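Local coordinates for protein putative P4-specific DNA primase (Enterobacteria phage P4, PDB 1KA8) that primes and unwinds DNA in phage P4 replication and binds the replication origin through this winged-helix, origin-binding domain, at residues T5-T18 and M66-H78. Numbering follows the deposited sequence.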
# COMPACT_ATOMS: atom_id res chain seq x y z
N THR A 5 3.20 7.24 3.35
CA THR A 5 3.98 6.03 3.13
C THR A 5 4.35 5.94 1.64
O THR A 5 5.48 5.62 1.28
CB THR A 5 3.18 4.79 3.53
OG1 THR A 5 3.11 4.69 4.96
CG2 THR A 5 3.81 3.54 2.93
N PHE A 6 3.38 6.22 0.79
CA PHE A 6 3.60 6.17 -0.65
C PHE A 6 4.64 7.20 -1.12
O PHE A 6 5.50 6.89 -1.96
CB PHE A 6 2.32 6.45 -1.40
CG PHE A 6 2.49 6.45 -2.87
CD1 PHE A 6 2.54 5.23 -3.57
CD2 PHE A 6 2.62 7.64 -3.56
CE1 PHE A 6 2.74 5.21 -4.97
CE2 PHE A 6 2.81 7.65 -4.96
CZ PHE A 6 2.87 6.42 -5.67
N ASP A 7 4.53 8.42 -0.61
CA ASP A 7 5.48 9.48 -0.98
C ASP A 7 6.90 9.08 -0.60
O ASP A 7 7.83 9.28 -1.36
CB ASP A 7 5.13 10.80 -0.30
CG ASP A 7 3.71 11.24 -0.59
OD1 ASP A 7 3.12 10.75 -1.59
OD2 ASP A 7 3.21 12.10 0.17
N PHE A 8 7.04 8.53 0.60
CA PHE A 8 8.34 8.08 1.08
C PHE A 8 8.94 7.13 0.06
O PHE A 8 10.09 7.28 -0.33
CB PHE A 8 8.18 7.35 2.41
CG PHE A 8 9.41 6.59 2.83
CD1 PHE A 8 10.46 7.25 3.47
CD2 PHE A 8 9.51 5.22 2.59
CE1 PHE A 8 11.59 6.55 3.87
CE2 PHE A 8 10.64 4.52 2.99
CZ PHE A 8 11.68 5.19 3.63
N ILE A 9 8.16 6.15 -0.37
CA ILE A 9 8.63 5.17 -1.34
C ILE A 9 9.08 5.85 -2.63
O ILE A 9 9.72 5.25 -3.50
CB ILE A 9 7.52 4.15 -1.65
CG1 ILE A 9 6.94 3.60 -0.35
CG2 ILE A 9 8.05 3.03 -2.51
CD1 ILE A 9 7.96 3.08 0.61
N GLY A 10 8.74 7.13 -2.74
CA GLY A 10 9.12 7.90 -3.91
C GLY A 10 10.58 8.29 -3.87
O GLY A 10 11.17 8.64 -4.89
N TYR A 11 11.17 8.25 -2.68
CA TYR A 11 12.57 8.58 -2.48
C TYR A 11 13.42 7.32 -2.54
O TYR A 11 14.55 7.33 -2.08
CB TYR A 11 12.77 9.22 -1.12
CG TYR A 11 12.32 10.64 -1.00
CD1 TYR A 11 13.08 11.68 -1.52
CD2 TYR A 11 11.15 10.96 -0.33
CE1 TYR A 11 12.70 13.00 -1.37
CE2 TYR A 11 10.76 12.28 -0.17
CZ TYR A 11 11.53 13.29 -0.69
OH TYR A 11 11.15 14.58 -0.49
N LEU A 12 12.90 6.25 -3.11
CA LEU A 12 13.68 5.02 -3.17
C LEU A 12 14.07 4.58 -4.57
O LEU A 12 13.31 4.77 -5.53
CB LEU A 12 12.91 3.89 -2.50
CG LEU A 12 12.49 4.12 -1.04
CD1 LEU A 12 11.76 2.89 -0.58
CD2 LEU A 12 13.70 4.36 -0.15
N GLU A 13 15.27 3.99 -4.68
CA GLU A 13 15.81 3.47 -5.94
C GLU A 13 16.23 2.03 -5.74
O GLU A 13 16.63 1.63 -4.64
CB GLU A 13 17.06 4.21 -6.37
CG GLU A 13 16.94 5.71 -6.45
CD GLU A 13 18.32 6.38 -6.52
OE1 GLU A 13 19.26 5.82 -5.91
OE2 GLU A 13 18.46 7.45 -7.17
N THR A 14 16.16 1.26 -6.82
CA THR A 14 16.56 -0.14 -6.80
C THR A 14 18.02 -0.35 -7.21
O THR A 14 18.56 0.41 -8.02
CB THR A 14 15.75 -0.98 -7.76
OG1 THR A 14 15.34 -0.16 -8.86
CG2 THR A 14 14.56 -1.59 -7.06
N LEU A 15 18.64 -1.39 -6.67
CA LEU A 15 20.03 -1.76 -6.96
C LEU A 15 20.08 -3.02 -7.83
O LEU A 15 19.21 -3.89 -7.74
CB LEU A 15 20.80 -2.04 -5.66
CG LEU A 15 21.22 -0.90 -4.73
CD1 LEU A 15 21.82 -1.48 -3.45
CD2 LEU A 15 22.24 -0.02 -5.43
N PRO A 16 21.13 -3.16 -8.66
CA PRO A 16 21.31 -4.31 -9.55
C PRO A 16 21.24 -5.63 -8.81
O PRO A 16 20.98 -6.68 -9.39
CB PRO A 16 22.70 -4.06 -10.13
CG PRO A 16 22.84 -2.57 -10.07
CD PRO A 16 22.29 -2.25 -8.73
N GLN A 17 21.48 -5.57 -7.50
CA GLN A 17 21.45 -6.76 -6.66
C GLN A 17 21.05 -6.46 -5.22
O GLN A 17 21.19 -5.34 -4.70
CB GLN A 17 22.82 -7.49 -6.69
CG GLN A 17 24.00 -6.70 -6.12
CD GLN A 17 24.38 -5.51 -6.98
OE1 GLN A 17 25.17 -4.66 -6.58
NE2 GLN A 17 23.83 -5.46 -8.18
N THR A 18 20.55 -7.51 -4.58
CA THR A 18 20.10 -7.41 -3.22
C THR A 18 21.24 -7.09 -2.25
O THR A 18 21.70 -7.93 -1.48
CB THR A 18 19.34 -8.72 -2.88
OG1 THR A 18 19.11 -8.80 -1.47
CG2 THR A 18 20.11 -9.94 -3.36
N MET A 66 3.65 -0.82 -3.26
CA MET A 66 3.93 0.57 -3.62
C MET A 66 5.13 0.71 -4.56
O MET A 66 5.15 1.61 -5.41
CB MET A 66 4.15 1.39 -2.35
CG MET A 66 3.06 1.18 -1.31
SD MET A 66 3.06 2.53 -0.12
CE MET A 66 1.58 2.18 0.85
N LEU A 67 6.12 -0.17 -4.41
CA LEU A 67 7.29 -0.14 -5.29
C LEU A 67 6.83 -0.44 -6.71
O LEU A 67 7.21 0.24 -7.66
CB LEU A 67 8.34 -1.18 -4.88
CG LEU A 67 9.25 -0.88 -3.68
CD1 LEU A 67 10.12 -2.09 -3.41
CD2 LEU A 67 10.11 0.35 -3.96
N LYS A 68 6.01 -1.49 -6.85
CA LYS A 68 5.47 -1.89 -8.15
C LYS A 68 4.74 -0.70 -8.76
O LYS A 68 4.81 -0.46 -9.97
CB LYS A 68 4.47 -3.05 -8.02
CG LYS A 68 4.83 -4.30 -8.84
CD LYS A 68 5.37 -3.98 -10.26
CE LYS A 68 6.00 -5.24 -10.95
NZ LYS A 68 6.89 -4.98 -12.15
N GLU A 69 4.02 0.02 -7.90
CA GLU A 69 3.27 1.19 -8.34
C GLU A 69 4.20 2.23 -8.95
O GLU A 69 3.83 2.97 -9.86
CB GLU A 69 2.50 1.81 -7.18
CG GLU A 69 1.23 1.06 -6.83
CD GLU A 69 0.33 1.91 -5.98
OE1 GLU A 69 -0.83 2.15 -6.40
OE2 GLU A 69 0.78 2.34 -4.90
N TYR A 70 5.43 2.28 -8.44
CA TYR A 70 6.43 3.21 -8.96
C TYR A 70 7.19 2.54 -10.10
O TYR A 70 8.09 3.13 -10.68
CB TYR A 70 7.40 3.63 -7.85
CG TYR A 70 6.90 4.73 -6.93
CD1 TYR A 70 6.52 4.45 -5.60
CD2 TYR A 70 6.93 6.07 -7.34
CE1 TYR A 70 6.20 5.48 -4.71
CE2 TYR A 70 6.62 7.10 -6.45
CZ TYR A 70 6.26 6.81 -5.15
OH TYR A 70 6.03 7.85 -4.27
N GLY A 71 6.84 1.30 -10.40
CA GLY A 71 7.50 0.58 -11.47
C GLY A 71 8.86 0.02 -11.11
O GLY A 71 9.73 -0.10 -11.96
N LEU A 72 9.05 -0.32 -9.84
CA LEU A 72 10.33 -0.87 -9.39
C LEU A 72 10.16 -2.31 -8.93
O LEU A 72 9.06 -2.72 -8.51
CB LEU A 72 10.89 -0.04 -8.24
CG LEU A 72 10.77 1.47 -8.47
CD1 LEU A 72 11.34 2.24 -7.31
CD2 LEU A 72 11.47 1.81 -9.75
N ASN A 73 11.25 -3.07 -8.98
CA ASN A 73 11.26 -4.48 -8.57
C ASN A 73 11.87 -4.71 -7.19
O ASN A 73 13.10 -4.74 -7.05
CB ASN A 73 12.13 -5.31 -9.52
CG ASN A 73 11.43 -5.69 -10.79
OD1 ASN A 73 11.94 -6.53 -11.53
ND2 ASN A 73 10.27 -5.08 -11.05
N TYR A 74 11.03 -4.92 -6.18
CA TYR A 74 11.52 -5.17 -4.84
C TYR A 74 12.26 -6.50 -4.78
O TYR A 74 11.87 -7.46 -5.44
CB TYR A 74 10.36 -5.18 -3.85
CG TYR A 74 10.73 -5.51 -2.44
CD1 TYR A 74 11.50 -4.64 -1.67
CD2 TYR A 74 10.28 -6.69 -1.85
CE1 TYR A 74 11.81 -4.94 -0.35
CE2 TYR A 74 10.58 -7.00 -0.53
CZ TYR A 74 11.34 -6.12 0.21
OH TYR A 74 11.60 -6.43 1.52
N GLU A 75 13.33 -6.54 -3.99
CA GLU A 75 14.16 -7.74 -3.84
C GLU A 75 14.72 -7.82 -2.42
O GLU A 75 15.46 -6.93 -1.99
CB GLU A 75 15.32 -7.68 -4.82
CG GLU A 75 14.90 -7.46 -6.25
CD GLU A 75 14.54 -8.76 -6.94
OE1 GLU A 75 14.72 -9.83 -6.31
OE2 GLU A 75 14.09 -8.70 -8.12
N LYS A 76 14.37 -8.87 -1.69
CA LYS A 76 14.87 -9.02 -0.33
C LYS A 76 15.79 -10.22 -0.31
O LYS A 76 15.86 -10.95 -1.28
CB LYS A 76 13.72 -9.21 0.66
CG LYS A 76 13.00 -10.56 0.56
CD LYS A 76 11.67 -10.55 1.28
CE LYS A 76 10.96 -11.92 1.19
NZ LYS A 76 9.52 -11.99 1.80
N ARG A 77 16.50 -10.42 0.80
CA ARG A 77 17.43 -11.54 0.97
C ARG A 77 17.77 -11.71 2.45
O ARG A 77 18.16 -10.74 3.10
CB ARG A 77 18.72 -11.30 0.19
CG ARG A 77 19.86 -12.18 0.62
CD ARG A 77 21.10 -11.96 -0.24
NE ARG A 77 21.81 -10.72 0.06
CZ ARG A 77 23.04 -10.66 0.59
NH1 ARG A 77 23.69 -11.78 0.90
NH2 ARG A 77 23.61 -9.48 0.82
N HIS A 78 17.61 -12.92 2.97
CA HIS A 78 17.91 -13.18 4.39
C HIS A 78 19.42 -13.23 4.63
O HIS A 78 20.16 -13.80 3.84
CB HIS A 78 17.18 -14.45 4.85
CG HIS A 78 15.71 -14.22 5.11
ND1 HIS A 78 15.22 -13.81 6.33
CD2 HIS A 78 14.64 -14.27 4.27
CE1 HIS A 78 13.91 -13.62 6.24
NE2 HIS A 78 13.54 -13.89 5.00
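The F6 and Y70 side chains come from opposite directions, and their rings overlap in an offset stack, planes 10° apart and centroids separated by 4.3 Å, showing how one tyrosine can join two helix ends by its face and its hydroxyl at once. Y70 OH lies over the rim of the F6 ring and donates a hydrogen bond to F6 O at 2.6 Å, arriving from above the carbonyl plane; stack and bond together probably limit how the phenol can turn. I9 backs the other face of Y70 with its carbonyl, I9 CB packs on Y70 CE1 at 3.6 Å, and I9 CG2, which a chi1 of -50° sets anti to the backbone N, touches Y70 CD1 and L67 CD2, each at 3.7 Å. The sulfur of M66, carried on an extended chain, lies against T5 CG2 and I9 CG1, the side chains crossing at about right angles; T5 and M66 also pack against E69 of the second subunit. Farther along, L72 CD1 approaches L12 O, and T18 O accepts a bent hydrogen bond from R77 NE (3.2 Å, N-H...O 138°), in the carbonyl plane but tilted from the guanidinium plane, plus a weak one from NH2. Helix 4-8 thus packs against the C-terminal end of helix 56-69, whose Schellman motif at G71 leads toward the 76-79/82-89 hairpin, as in a winged-helix domain.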